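Long-range contact in alcohol dehydrogenase (Aeropyrum pernix, PDB 1H2B), which probably catalyses the zinc-dependent, NAD-linked oxidation of alcohols in a hyperthermophilic archaeon: residues A18-L28 and H66-L77. Sequence-based numbering, arbitrary orientation.
Sequences AARLHEYNKPL and HELLQPKLPYTL
Leu-21 and Tyr-75 form the antiparallel hydrogen-bonded pair that joins strand 75-76 to strand 17-21: Leu-21 N reaches Tyr-75 O at 2.9 Å, and Tyr-75 N returns a longer bond to Leu-21 O. Leu-77 N adds a third rung on Ala-19 O, 3.2 Å. Strand 29-32 takes the other flank of 17-21 in this small antiparallel sheet.

On the face carrying Arg-20 and Thr-76, the arginine chain bends at chi3 (86°) and brings NE to 2.9 Å from Thr-76 OG1, which sits 18° out of the guanidinium plane. Its NH2 makes a salt bridge to Asp-134 OD1, which also accepts a hydrogen bond from Thr-76 N. A methionine at Arg-20 would probably leave Thr-76 OG1 without this donor and Asp-134 without this charge partner. Next along, Pro-74, after a cis peptide, lays CB over the centre of the His-22 ring, a CH-pi contact of 3.5 Å to the centroid; His-22 NE2 is hydrogen-bonded to Glu-31 OE2.

The opposite face is mostly apolar. Leu-21 CD2 meets Leu-73 CD2 at 3.8 Å, while its CB packs on Leu-77 CD2. Farther out, Tyr-24 CE1 touches Leu-73 CD1 (3.8 Å) and lies over the His-66 imidazole, offset toward its rim, the planes 33° apart. One water links Tyr-24 OH to Tyr-75 OH.

Polar bonds to Asp-134 and Glu-31 thus hold one side, leucines and tyrosines pack the other, and strand 17-21 is tied to the GroES-like domain near zinc ligand His-79.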
loop_
_atom_site.group_PDB
_atom_site.type_symbol
_atom_site.label_atom_id
_atom_site.label_comp_id
_atom_site.label_asym_id
_atom_site.label_seq_id
_atom_site.Cartn_x
_atom_site.Cartn_y
_atom_site.Cartn_z
ATOM N N ALA B 18 -26.253 13.889 35.652
ATOM C CA ALA B 18 -25.064 13.918 34.781
ATOM C C ALA B 18 -23.790 14.308 35.552
ATOM O O ALA B 18 -23.861 15.041 36.519
ATOM C CB ALA B 18 -25.292 14.894 33.636
ATOM N N ALA B 19 -22.623 13.861 35.084
ATOM C CA ALA B 19 -21.339 14.291 35.669
ATOM C C ALA B 19 -20.727 15.354 34.775
ATOM O O ALA B 19 -20.384 15.087 33.599
ATOM C CB ALA B 19 -20.402 13.091 35.819
ATOM N N ARG B 20 -20.617 16.587 35.294
ATOM C CA ARG B 20 -20.268 17.729 34.449
ATOM C C ARG B 20 -19.059 18.485 34.902
ATOM O O ARG B 20 -18.839 18.657 36.100
ATOM C CB ARG B 20 -21.432 18.693 34.314
ATOM C CG ARG B 20 -22.753 17.973 34.104
ATOM C CD ARG B 20 -23.837 18.917 33.710
ATOM N NE ARG B 20 -23.871 19.148 32.268
ATOM C CZ ARG B 20 -24.418 20.207 31.697
ATOM N NH1 ARG B 20 -24.976 21.184 32.435
ATOM N NH2 ARG B 20 -24.415 20.299 30.391
ATOM N N LEU B 21 -18.281 18.911 33.919
ATOM C CA LEU B 21 -17.110 19.742 34.125
ATOM C C LEU B 21 -17.561 21.197 34.149
ATOM O O LEU B 21 -18.007 21.712 33.134
ATOM C CB LEU B 21 -16.099 19.528 32.983
ATOM C CG LEU B 21 -14.690 20.105 33.121
ATOM C CD1 LEU B 21 -13.825 19.462 32.062
ATOM C CD2 LEU B 21 -14.636 21.620 32.962
ATOM N N HIS B 22 -17.437 21.839 35.315
ATOM C CA HIS B 22 -17.672 23.285 35.461
ATOM C C HIS B 22 -16.384 24.072 35.554
ATOM O O HIS B 22 -16.300 25.178 35.046
ATOM C CB HIS B 22 -18.475 23.594 36.722
ATOM C CG HIS B 22 -19.918 23.222 36.636
ATOM N ND1 HIS B 22 -20.920 24.156 36.490
ATOM C CD2 HIS B 22 -20.530 22.013 36.683
ATOM C CE1 HIS B 22 -22.089 23.541 36.469
ATOM N NE2 HIS B 22 -21.880 22.241 36.579
ATOM N N GLU B 23 -15.392 23.498 36.224
ATOM C CA GLU B 23 -14.107 24.142 36.406
ATOM C C GLU B 23 -13.004 23.110 36.292
ATOM O O GLU B 23 -13.125 22.010 36.845
ATOM C CB GLU B 23 -14.007 24.787 37.800
ATOM C CG GLU B 23 -15.264 25.472 38.308
ATOM C CD GLU B 23 -15.265 25.662 39.815
ATOM O OE1 GLU B 23 -16.146 25.086 40.498
ATOM O OE2 GLU B 23 -14.384 26.399 40.315
ATOM N N TYR B 24 -11.923 23.511 35.638
ATOM C CA TYR B 24 -10.723 22.684 35.509
ATOM C C TYR B 24 -10.034 22.490 36.850
ATOM O O TYR B 24 -10.121 23.363 37.728
ATOM C CB TYR B 24 -9.780 23.279 34.472
ATOM C CG TYR B 24 -10.414 23.339 33.102
ATOM C CD1 TYR B 24 -10.728 24.544 32.490
ATOM C CD2 TYR B 24 -10.742 22.156 32.420
ATOM C CE1 TYR B 24 -11.329 24.585 31.223
ATOM C CE2 TYR B 24 -11.331 22.190 31.191
ATOM C CZ TYR B 24 -11.634 23.378 30.576
ATOM O OH TYR B 24 -12.220 23.385 29.335
ATOM N N ASN B 25 -9.386 21.331 36.998
ATOM C CA ASN B 25 -8.675 20.949 38.217
ATOM C C ASN B 25 -9.509 20.870 39.482
ATOM O O ASN B 25 -9.011 21.077 40.594
ATOM C CB ASN B 25 -7.432 21.821 38.368
ATOM C CG ASN B 25 -6.413 21.512 37.315
ATOM O OD1 ASN B 25 -6.000 20.349 37.163
ATOM N ND2 ASN B 25 -6.012 22.526 36.554
ATOM N N LYS B 26 -10.780 20.511 39.292
ATOM C CA LYS B 26 -11.716 20.259 40.380
ATOM C C LYS B 26 -12.515 18.991 40.062
ATOM O O LYS B 26 -12.568 18.588 38.885
ATOM C CB LYS B 26 -12.621 21.483 40.552
ATOM C CG LYS B 26 -12.136 22.426 41.670
ATOM C CD LYS B 26 -12.233 23.896 41.265
ATOM C CE LYS B 26 -11.278 24.779 42.089
ATOM N NZ LYS B 26 -11.380 24.562 43.568
ATOM N N PRO B 27 -13.121 18.355 41.064
ATOM C CA PRO B 27 -13.968 17.176 40.823
ATOM C C PRO B 27 -15.116 17.535 39.861
ATOM O O PRO B 27 -15.582 18.686 39.838
ATOM C CB PRO B 27 -14.525 16.854 42.211
ATOM C CG PRO B 27 -13.565 17.488 43.147
ATOM C CD PRO B 27 -13.071 18.704 42.501
ATOM N N LEU B 28 -15.563 16.568 39.066
ATOM C CA LEU B 28 -16.780 16.805 38.285
ATOM C C LEU B 28 -17.959 16.960 39.244
ATOM O O LEU B 28 -17.954 16.416 40.365
ATOM C CB LEU B 28 -17.054 15.644 37.317
ATOM C CG LEU B 28 -15.891 15.416 36.352
ATOM C CD1 LEU B 28 -16.137 14.057 35.614
ATOM C CD2 LEU B 28 -15.678 16.565 35.361
ATOM N N HIS B 66 -8.534 22.636 26.605
ATOM C CA HIS B 66 -9.159 23.962 26.603
ATOM C C HIS B 66 -8.684 24.792 25.397
ATOM O O HIS B 66 -9.482 25.153 24.517
ATOM C CB HIS B 66 -8.861 24.666 27.935
ATOM C CG HIS B 66 -9.581 25.971 28.129
ATOM N ND1 HIS B 66 -10.676 26.352 27.378
ATOM C CD2 HIS B 66 -9.359 26.983 29.004
ATOM C CE1 HIS B 66 -11.085 27.545 27.772
ATOM N NE2 HIS B 66 -10.310 27.947 28.762
ATOM N N GLU B 67 -7.376 25.037 25.333
ATOM C CA GLU B 67 -6.769 25.729 24.198
ATOM C C GLU B 67 -7.271 25.227 22.824
ATOM O O GLU B 67 -7.716 26.028 22.003
ATOM C CB GLU B 67 -5.236 25.657 24.308
ATOM C CG GLU B 67 -4.461 26.177 23.104
ATOM C CD GLU B 67 -2.963 26.235 23.354
ATOM O OE1 GLU B 67 -2.317 25.166 23.434
ATOM O OE2 GLU B 67 -2.428 27.356 23.465
ATOM N N LEU B 68 -7.234 23.912 22.591
ATOM C CA LEU B 68 -7.541 23.364 21.261
ATOM C C LEU B 68 -9.018 23.303 20.872
ATOM O O LEU B 68 -9.359 23.483 19.701
ATOM C CB LEU B 68 -6.887 21.988 21.045
ATOM C CG LEU B 68 -5.359 21.926 20.831
ATOM C CD1 LEU B 68 -4.870 20.488 20.901
ATOM C CD2 LEU B 68 -4.934 22.556 19.505
ATOM N N LEU B 69 -9.884 23.029 21.846
ATOM C CA LEU B 69 -11.299 22.795 21.563
ATOM C C LEU B 69 -12.192 23.943 22.015
ATOM O O LEU B 69 -13.312 24.080 21.518
ATOM C CB LEU B 69 -11.775 21.501 22.233
ATOM C CG LEU B 69 -11.036 20.219 21.846
ATOM C CD1 LEU B 69 -11.612 19.087 22.646
ATOM C CD2 LEU B 69 -11.087 19.929 20.340
ATOM N N GLN B 70 -11.693 24.729 22.973
ATOM C CA GLN B 70 -12.424 25.842 23.591
ATOM C C GLN B 70 -13.928 25.577 23.805
ATOM O O GLN B 70 -14.769 26.283 23.230
ATOM C CB GLN B 70 -12.188 27.155 22.790
ATOM N N PRO B 71 -14.267 24.576 24.631
ATOM C CA PRO B 71 -15.668 24.184 24.818
ATOM C C PRO B 71 -16.370 25.128 25.772
ATOM O O PRO B 71 -15.722 25.736 26.630
ATOM C CB PRO B 71 -15.558 22.807 25.483
ATOM C CG PRO B 71 -14.283 22.895 26.290
ATOM C CD PRO B 71 -13.356 23.751 25.459
ATOM N N LYS B 72 -17.685 25.232 25.638
ATOM C CA LYS B 72 -18.470 25.999 26.594
ATOM C C LYS B 72 -18.675 25.176 27.862
ATOM O O LYS B 72 -19.096 24.022 27.793
ATOM C CB LYS B 72 -19.811 26.401 25.970
ATOM C CG LYS B 72 -20.751 27.179 26.890
ATOM C CD LYS B 72 -22.064 27.517 26.172
ATOM C CE LYS B 72 -23.195 26.559 26.569
ATOM N NZ LYS B 72 -23.605 25.625 25.474
ATOM N N LEU B 73 -18.347 25.772 29.008
ATOM C CA LEU B 73 -18.569 25.156 30.322
ATOM C C LEU B 73 -19.884 25.655 30.925
ATOM O O LEU B 73 -20.262 26.814 30.678
ATOM C CB LEU B 73 -17.404 25.466 31.272
ATOM C CG LEU B 73 -15.996 25.207 30.748
ATOM C CD1 LEU B 73 -14.975 25.343 31.863
ATOM C CD2 LEU B 73 -15.934 23.815 30.156
ATOM N N PRO B 74 -20.607 24.814 31.675
ATOM C CA PRO B 74 -20.310 23.381 31.874
ATOM C C PRO B 74 -20.764 22.446 30.755
ATOM O O PRO B 74 -21.643 22.783 29.950
ATOM C CB PRO B 74 -21.122 23.045 33.124
ATOM C CG PRO B 74 -22.295 23.972 33.050
ATOM C CD PRO B 74 -21.780 25.236 32.471
ATOM N N TYR B 75 -20.155 21.256 30.733
ATOM C CA TYR B 75 -20.615 20.169 29.868
ATOM C C TYR B 75 -20.355 18.817 30.485
ATOM O O TYR B 75 -19.478 18.643 31.338
ATOM C CB TYR B 75 -20.007 20.239 28.469
ATOM C CG TYR B 75 -18.521 19.951 28.329
ATOM C CD1 TYR B 75 -18.069 18.776 27.720
ATOM C CD2 TYR B 75 -17.569 20.883 28.745
ATOM C CE1 TYR B 75 -16.697 18.539 27.532
ATOM C CE2 TYR B 75 -16.223 20.654 28.569
ATOM C CZ TYR B 75 -15.784 19.480 27.965
ATOM O OH TYR B 75 -14.426 19.298 27.784
ATOM N N THR B 76 -21.141 17.843 30.034
ATOM C CA THR B 76 -21.098 16.509 30.574
ATOM C C THR B 76 -20.007 15.712 29.854
ATOM O O THR B 76 -19.912 15.749 28.625
ATOM C CB THR B 76 -22.434 15.862 30.276
ATOM O OG1 THR B 76 -23.439 16.595 30.990
ATOM C CG2 THR B 76 -22.524 14.449 30.834
ATOM N N LEU B 77 -19.185 15.026 30.640
ATOM C CA LEU B 77 -18.105 14.244 30.003
ATOM C C LEU B 77 -18.645 12.863 29.622
ATOM O O LEU B 77 -19.793 12.503 29.932
ATOM C CB LEU B 77 -16.892 14.108 30.938
ATOM C CG LEU B 77 -16.083 15.364 31.292
ATOM C CD1 LEU B 77 -14.608 14.985 31.659
ATOM C CD2 LEU B 77 -16.181 16.553 30.384
HETATM O O HOH W 1 -11.977 20.982 28.057
#